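Local coordinates for tRNA threonylcarbamoyladenosine biosynthesis protein TsaB (Pseudomonas aeruginosa, PDB 5BR9) that probably takes part in making the threonylcarbamoyladenosine at position 37 of tRNAs, as a TsaB member of the KAE1/TsaD family, at the interface of chains A and B. Sequence-based numbering; all coordinates share one arbitrary frame. Chains: chain A/B, Uncharacterized protein.

Contact 1: the interface of chains A and B. Residues chain A 48, 86, 90; chain B 85, 88-90, 92, 215.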
loop_
_atom_site.group_PDB
_atom_site.type_symbol
_atom_site.label_atom_id
_atom_site.label_comp_id
_atom_site.label_asym_id
_atom_site.label_seq_id
_atom_site.Cartn_x
_atom_site.Cartn_y
_atom_site.Cartn_z
ATOM N N LEU A 48 4.720 -6.187 -9.350
ATOM C CA LEU A 48 6.158 -6.437 -9.273
ATOM C C LEU A 48 6.668 -7.415 -10.343
ATOM O O LEU A 48 7.774 -7.248 -10.837
ATOM C CB LEU A 48 6.540 -6.923 -7.881
ATOM C CG LEU A 48 6.406 -5.795 -6.847
ATOM C CD1 LEU A 48 6.826 -6.286 -5.459
ATOM C CD2 LEU A 48 7.172 -4.530 -7.256
ATOM N N VAL A 86 4.240 0.389 -2.536
ATOM C CA VAL A 86 5.286 -0.307 -3.260
ATOM C C VAL A 86 6.372 0.671 -3.729
ATOM O O VAL A 86 7.565 0.411 -3.561
ATOM C CB VAL A 86 4.686 -1.103 -4.438
ATOM C CG1 VAL A 86 5.786 -1.654 -5.343
ATOM C CG2 VAL A 86 3.794 -2.228 -3.903
ATOM N N LEU A 90 10.255 0.542 -2.629
ATOM C CA LEU A 90 11.277 0.432 -3.657
ATOM C C LEU A 90 12.267 1.565 -3.460
ATOM O O LEU A 90 13.479 1.348 -3.417
ATOM C CB LEU A 90 10.668 0.495 -5.064
ATOM C CG LEU A 90 9.832 -0.666 -5.592
ATOM C CD1 LEU A 90 9.300 -0.298 -6.950
ATOM C CD2 LEU A 90 10.665 -1.947 -5.696
ATOM N N GLY B 85 2.174 -2.895 0.839
ATOM C CA GLY B 85 2.862 -2.376 -0.330
ATOM C C GLY B 85 4.309 -2.028 -0.031
ATOM O O GLY B 85 5.214 -2.440 -0.755
ATOM N N GLN B 88 6.309 -5.153 0.254
ATOM C CA GLN B 88 6.543 -5.652 -1.102
ATOM C C GLN B 88 7.713 -4.935 -1.785
ATOM O O GLN B 88 8.664 -5.573 -2.244
ATOM C CB GLN B 88 5.281 -5.503 -1.958
ATOM C CG GLN B 88 4.287 -6.623 -1.782
ATOM C CD GLN B 88 3.198 -6.628 -2.847
ATOM O OE1 GLN B 88 2.762 -5.576 -3.310
ATOM N NE2 GLN B 88 2.750 -7.820 -3.232
ATOM N N GLY B 89 7.635 -3.609 -1.833
ATOM C CA GLY B 89 8.673 -2.779 -2.431
ATOM C C GLY B 89 10.050 -3.002 -1.838
ATOM O O GLY B 89 11.022 -3.206 -2.571
ATOM N N LEU B 90 10.141 -2.966 -0.510
ATOM C CA LEU B 90 11.410 -3.215 0.162
ATOM C C LEU B 90 11.984 -4.598 -0.220
ATOM O O LEU B 90 13.127 -4.711 -0.646
ATOM C CB LEU B 90 11.238 -3.137 1.680
ATOM C CG LEU B 90 10.873 -1.844 2.408
ATOM C CD1 LEU B 90 10.583 -2.179 3.872
ATOM C CD2 LEU B 90 12.011 -0.852 2.307
ATOM N N PHE B 92 11.300 -6.631 -2.670
ATOM C CA PHE B 92 11.626 -6.746 -4.082
ATOM C C PHE B 92 12.981 -6.085 -4.403
ATOM O O PHE B 92 13.844 -6.683 -5.048
ATOM C CB PHE B 92 10.506 -6.122 -4.904
ATOM C CG PHE B 92 10.726 -6.167 -6.387
ATOM C CD1 PHE B 92 10.287 -7.258 -7.134
ATOM C CD2 PHE B 92 11.358 -5.104 -7.044
ATOM C CE1 PHE B 92 10.461 -7.288 -8.516
ATOM C CE2 PHE B 92 11.534 -5.125 -8.429
ATOM C CZ PHE B 92 11.083 -6.225 -9.164
ATOM N N ALA B 215 8.293 -11.514 -2.601
ATOM C CA ALA B 215 7.617 -10.233 -2.395
ATOM C C ALA B 215 6.235 -10.133 -3.047
ATOM O O ALA B 215 5.316 -9.559 -2.469
ATOM C CB ALA B 215 8.510 -9.094 -2.901
#
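The ring of B:Phe92 carries one branch of A:Leu48 on a face: methyl CD2 sits 4.0 Å above the ring plane of B:Phe92, shifted off the centre toward the rim. The two side chains slide past each other in opposite directions, which brings the other methyl, A:Leu48 CD1, to 3.7 Å from B:Phe92 CB. Farther along the ring, B:Phe92 CE1 lies 3.6 Å from the backbone carbonyl oxygen O of A:Leu48. On the CD2 side of the ring, B:Phe92 CD2 meets A:Leu90 CD2 at 3.5 Å. B:Phe92 reaches these partners because its CG is anti to the backbone N (chi1 180°).

The two ends of the B:Gln88 amide, the other flat group, have different partners: OE1 lies 3.6 Å from A:Val86 CG2, and NE2 donates to O of B:Ala215 at 3.2 Å within the same chain. That bond is bent, 136° at the hydrogen, and the acceptor lies somewhat out of the amide plane; even so, it helps fix how the amide is turned. The aliphatic part of B:Gln88 also packs, its CB against A:Leu48 CD1.

Beneath these side chains, helix 77-94 of each chain comes up against its counterpart where B:Gly85 and B:Gly89 have the spacing of a GxxxG motif. With no side chain at either position, the backbones can come close. A:Val86 CG2, anti to the carbonyl carbon, lies over B:Gly85 at 3.7 Å from its CA, and A:Leu90 CD2 comes to 3.4 Å from the carbonyl oxygen O of B:Gly89.

Contact 2: the interface of chains A and B. Residues chain A 89, 92-93; chain B 51-52, 62, 90, 94.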
loop_
_atom_site.group_PDB
_atom_site.type_symbol
_atom_site.label_atom_id
_atom_site.label_comp_id
_atom_site.label_asym_id
_atom_site.label_seq_id
_atom_site.Cartn_x
_atom_site.Cartn_y
_atom_site.Cartn_z
ATOM N N GLY A 89 8.447 1.749 -0.784
ATOM C CA GLY A 89 9.340 0.672 -0.385
ATOM C C GLY A 89 10.533 0.526 -1.327
ATOM O O GLY A 89 11.680 0.416 -0.886
ATOM N N PHE A 92 12.796 3.641 -0.904
ATOM C CA PHE A 92 13.527 3.659 0.366
ATOM C C PHE A 92 14.734 2.712 0.311
ATOM O O PHE A 92 15.818 3.012 0.831
ATOM C CB PHE A 92 12.601 3.270 1.496
ATOM C CG PHE A 92 13.235 3.284 2.865
ATOM C CD1 PHE A 92 13.223 4.433 3.639
ATOM C CD2 PHE A 92 13.789 2.135 3.389
ATOM C CE1 PHE A 92 13.756 4.433 4.911
ATOM C CE2 PHE A 92 14.342 2.130 4.655
ATOM C CZ PHE A 92 14.325 3.285 5.418
ATOM N N ALA A 93 14.524 1.544 -0.285
ATOM C CA ALA A 93 15.582 0.551 -0.376
ATOM C C ALA A 93 16.690 0.974 -1.340
ATOM O O ALA A 93 17.861 0.743 -1.058
ATOM C CB ALA A 93 15.006 -0.779 -0.788
ATOM N N VAL B 51 11.707 2.831 10.621
ATOM C CA VAL B 51 12.658 1.860 10.094
ATOM C C VAL B 51 14.071 2.444 9.996
ATOM O O VAL B 51 15.054 1.819 10.422
ATOM C CB VAL B 51 12.176 1.353 8.728
ATOM C CG1 VAL B 51 13.201 0.402 8.097
ATOM C CG2 VAL B 51 10.829 0.674 8.900
ATOM N N ARG B 52 14.158 3.649 9.442
ATOM C CA ARG B 52 15.429 4.342 9.305
ATOM C C ARG B 52 16.049 4.510 10.679
ATOM O O ARG B 52 17.211 4.177 10.888
ATOM C CB ARG B 52 15.237 5.709 8.630
ATOM C CG ARG B 52 16.532 6.437 8.273
ATOM C CD ARG B 52 16.287 7.917 7.983
ATOM N NE ARG B 52 15.634 8.597 9.105
ATOM C CZ ARG B 52 14.465 9.234 9.027
ATOM N NH1 ARG B 52 13.821 9.299 7.871
ATOM N NH2 ARG B 52 13.943 9.814 10.102
ATOM N N LEU B 62 20.424 -1.733 5.801
ATOM C CA LEU B 62 19.217 -2.369 5.306
ATOM C C LEU B 62 19.563 -3.563 4.424
ATOM O O LEU B 62 18.840 -4.575 4.398
ATOM C CB LEU B 62 18.377 -1.352 4.530
ATOM C CG LEU B 62 17.088 -1.881 3.907
ATOM C CD1 LEU B 62 16.197 -2.425 5.007
ATOM C CD2 LEU B 62 16.380 -0.776 3.110
ATOM N N LEU B 90 10.141 -2.966 -0.510
ATOM C CA LEU B 90 11.410 -3.215 0.162
ATOM C C LEU B 90 11.984 -4.598 -0.220
ATOM O O LEU B 90 13.127 -4.711 -0.646
ATOM C CB LEU B 90 11.238 -3.137 1.680
ATOM C CG LEU B 90 10.873 -1.844 2.408
ATOM C CD1 LEU B 90 10.583 -2.179 3.872
ATOM C CD2 LEU B 90 12.011 -0.852 2.307
ATOM N N LEU B 94 15.363 -5.369 -2.367
ATOM C CA LEU B 94 16.436 -6.012 -1.625
ATOM C C LEU B 94 16.693 -7.440 -2.080
ATOM O O LEU B 94 17.732 -8.028 -1.724
ATOM C CB LEU B 94 16.124 -6.019 -0.130
ATOM C CG LEU B 94 16.057 -4.654 0.567
ATOM C CD1 LEU B 94 15.582 -4.829 2.027
ATOM C CD2 LEU B 94 17.409 -3.908 0.472
#
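Helix 77-94 of this TsaB, a member of the KAE1/TsaD family with its ASKHA-type fold, supplies the chain A side of the contact through the last turns of the helix. Chain B answers with the same helix, with helix 47-58 and with the short 3-10 turn 62-64. A:Phe92 hides more surface (50 Å²) than any other residue of this patch. Its CG is anti to the backbone N (chi1 -179°), carrying the ring away from its own helix and in among B:Leu90, B:Leu62 and B:Val51.

The CD2-CE2-CZ edge makes the contacts, with B:Leu62 CD2 on one side of the ring plane and B:Leu90 CD2 and B:Val51 CG1 on the other. A:Phe92 CD2 meets methyl CD2 of B:Leu90 at 3.6 Å. The next carbon, A:Phe92 CE2, is shared between two branches: B:Leu62 CD2 at 3.9 Å and B:Val51 CG1 at 4.0 Å. At the far end, A:Phe92 CZ lies by the backbone N of B:Arg52, a poorly ordered residue whose side-chain position should carry no weight.

B:Leu62 also touches the helix backbone, its CD2 lying 3.8 Å from CA of A:Ala93. The methyl CB of A:Ala93 has two leucine methyls toward one side, B:Leu62 CD2 and B:Leu94 CD2, each 4.1 Å away. One turn earlier, A:Gly89 presents bare backbone to B:Leu90. With CG of B:Leu90 anti to its carbonyl carbon (chi1 -66°), the branch points across the helix pair: B:Leu90 CG faces CA of A:Gly89, while B:Leu90 CD2 comes to 3.5 Å from the carbonyl oxygen O of A:Gly89.

Contact 1 and contact 2 are neighbouring patches of one two-fold symmetric interface, their C-alpha centres about 9 Å apart. B:Leu90 belongs to both: in contact 1 it adds essentially no buried surface, while in contact 2 its side chain meets chain A. Helix 77-94 from both chains runs through each patch, and the packing of Leu90 on Gly89 and Phe92 appears in both patches with the chains exchanged. Together they form a continuous, largely apolar helix-packed surface that would suit a homodimer, although the crystal assembly alone does not prove that dimer in solution.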